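Local structure of ubiquitin-conjugating enzyme-like protein (Leishmania mexicana, 6ZM3) at residues G51-S54 with E58-I61. The protein is probably a ubiquitin E2 variant with the ubiquitin-conjugating (UBC) fold, acting with a partner E2 enzyme in assembling ubiquitin chains. Numbering follows the deposited sequence.
Sequences GPPS and EYRI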
ATOM      1  N   GLY B  51       8.393   9.514  -5.033  1.00 28.45           N
ATOM      2  CA  GLY B  51       9.721  10.067  -4.799  1.00 25.12           C
ATOM      3  C   GLY B  51      10.346  10.525  -6.115  1.00 26.41           C
ATOM      4  O   GLY B  51      10.226   9.848  -7.124  1.00 22.73           O
ATOM      5  N   PRO B  52      10.964  11.728  -6.172  1.00 24.91           N
ATOM      6  CA  PRO B  52      11.504  12.241  -7.436  1.00 25.65           C
ATOM      7  C   PRO B  52      12.673  11.464  -8.020  1.00 29.85           C
ATOM      8  O   PRO B  52      13.445  10.876  -7.271  1.00 30.00           O
ATOM      9  CB  PRO B  52      11.983  13.655  -7.086  1.00 24.17           C
ATOM     10  CG  PRO B  52      12.152  13.644  -5.577  1.00 25.62           C
ATOM     11  CD  PRO B  52      11.130  12.658  -5.042  1.00 26.01           C
ATOM     12  N   PRO B  53      12.857  11.493  -9.362  1.00 30.57           N
ATOM     13  CA  PRO B  53      13.958  10.797 -10.028  1.00 34.13           C
ATOM     14  C   PRO B  53      15.329  11.285  -9.564  1.00 35.74           C
ATOM     15  O   PRO B  53      15.460  12.422  -9.103  1.00 32.94           O
ATOM     16  CB  PRO B  53      13.845  11.219 -11.497  1.00 35.65           C
ATOM     17  CG  PRO B  53      12.443  11.737 -11.652  1.00 37.59           C
ATOM     18  CD  PRO B  53      12.042  12.279 -10.294  1.00 35.98           C
ATOM     19  N   SER B  54      16.336  10.410  -9.703  1.00 34.37           N
ATOM     20  CA  SER B  54      17.725  10.733  -9.393  1.00 36.72           C
ATOM     21  C   SER B  54      17.891  11.247  -7.957  1.00 35.80           C
ATOM     22  O   SER B  54      18.557  12.248  -7.688  1.00 35.70           O
ATOM     23  CB  SER B  54      18.288  11.665 -10.428  1.00 37.27           C
ATOM     24  OG  SER B  54      18.126  11.075 -11.708  1.00 39.87           O
ATOM     25  N   GLU B  58      13.681   7.872  -5.122  1.00 26.47           N
ATOM     26  CA  GLU B  58      13.070   7.848  -6.448  1.00 28.82           C
ATOM     27  C   GLU B  58      12.049   6.717  -6.587  1.00 26.65           C
ATOM     28  O   GLU B  58      12.333   5.576  -6.232  1.00 24.57           O
ATOM     29  CB  GLU B  58      14.082   7.789  -7.601  1.00 30.55           C
ATOM     30  CG  GLU B  58      14.915   6.521  -7.656  1.00 37.00           C
ATOM     31  CD  GLU B  58      15.990   6.506  -8.748  1.00 37.44           C
ATOM     32  OE1 GLU B  58      16.587   5.456  -8.957  1.00 38.65           O
ATOM     33  OE2 GLU B  58      16.218   7.549  -9.397  1.00 37.48           O
ATOM     34  N   TYR B  59      10.876   7.089  -7.120  1.00 27.08           N
ATOM     35  CA  TYR B  59       9.788   6.208  -7.540  1.00 26.90           C
ATOM     36  C   TYR B  59       9.139   5.476  -6.361  1.00 26.19           C
ATOM     37  O   TYR B  59       8.219   4.686  -6.575  1.00 27.56           O
ATOM     38  CB  TYR B  59      10.160   5.282  -8.707  1.00 27.45           C
ATOM     39  CG  TYR B  59      11.002   5.891  -9.802  1.00 35.16           C
ATOM     40  CD1 TYR B  59      10.582   7.024 -10.488  1.00 37.59           C
ATOM     41  CD2 TYR B  59      12.227   5.339 -10.153  1.00 36.06           C
ATOM     42  CE1 TYR B  59      11.358   7.579 -11.496  1.00 39.08           C
ATOM     43  CE2 TYR B  59      13.026   5.894 -11.139  1.00 38.23           C
ATOM     44  CZ  TYR B  59      12.586   7.021 -11.812  1.00 39.80           C
ATOM     45  OH  TYR B  59      13.369   7.579 -12.781  1.00 38.21           O
ATOM     46  N   ARG B  60       9.572   5.762  -5.127  1.00 23.46           N
ATOM     47  CA  ARG B  60       8.883   5.181  -3.988  1.00 22.02           C
ATOM     48  C   ARG B  60       7.474   5.769  -3.925  1.00 22.85           C
ATOM     49  O   ARG B  60       7.292   6.993  -4.027  1.00 22.97           O
ATOM     50  CB  ARG B  60       9.584   5.425  -2.646  1.00 22.80           C
ATOM     51  CG  ARG B  60      10.938   4.727  -2.509  1.00 23.48           C
ATOM     52  CD  ARG B  60      11.694   5.067  -1.247  1.00 25.12           C
ATOM     53  NE  ARG B  60      12.895   4.237  -1.113  1.00 24.98           N
ATOM     54  CZ  ARG B  60      13.335   3.777   0.052  1.00 23.68           C
ATOM     55  NH1 ARG B  60      12.713   4.105   1.165  1.00 23.98           N
ATOM     56  NH2 ARG B  60      14.402   3.004   0.107  1.00 26.04           N
ATOM     57  N   ILE B  61       6.485   4.896  -3.661  1.00 20.62           N
ATOM     58  CA  ILE B  61       5.113   5.357  -3.454  1.00 18.85           C
ATOM     59  C   ILE B  61       4.934   5.660  -1.975  1.00 20.44           C
ATOM     60  O   ILE B  61       4.789   4.751  -1.170  1.00 22.82           O
ATOM     61  CB  ILE B  61       4.090   4.319  -3.995  1.00 20.72           C
ATOM     62  CG1 ILE B  61       4.270   4.173  -5.506  1.00 19.59           C
ATOM     63  CG2 ILE B  61       2.659   4.747  -3.680  1.00 19.22           C
ATOM     64  CD1 ILE B  61       3.674   2.916  -6.087  1.00 21.06           C
TER
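Two backbone hydrogen bonds join Gly51 to the returning chain and define a G1 beta bulge at Tyr59 and Arg60. Gly51 N donates to Arg60 O at 2.9 Å, and Tyr59 N donates to Gly51 O at 2.8 Å. Both are nearly straight at the hydrogen, but the first donor lies in the carbonyl plane, whereas the second comes from well above the plane of its carbonyl. Tyr59 has the positive phi (66°) expected of the first bulge residue, although it is not a glycine.

Weaker CA-H...O contacts accompany these bonds: Glu58 CA lies 3.2 Å from Pro52 O and, less closely, by Gly51 O. Pro52 O also accepts a hydrogen bond from Thr55 OG1, a second and stronger partner for this carbonyl.

Between the two segments, the one hydrogen bond made by a side chain is that of Glu58. With CG between the backbone N and the carbonyl carbon (chi1 65°) and the chain extended beyond it, the carboxylate spans to Ser54, where OE2 accepts from Ser54 N at 2.9 Å. The bond is bent at the hydrogen (139°), and the N-H meets the oxygen nearly along its C-O axis.

Apolar packing is lighter. The outer part of the Tyr59 ring approaches Pro53, with CE1 4.3 Å from Pro53 CG and OH 3.9 Å from Pro53 CB. One face of the tyrosine carries Glu58 CB, offset toward the rim.

Together these contacts close the loop between antiparallel strands 44-50 and 61-67 of the UBC sheet. Pro52 and Pro53 lean on helix 113-125 through Arg121, while Arg60 turns its guanidinium to Pro135 O in the C-terminal tail. Basic side chains of the other protein's chain make a weak hydrogen bond to Tyr59 O and pack on Ile61, where strand 61-67 begins.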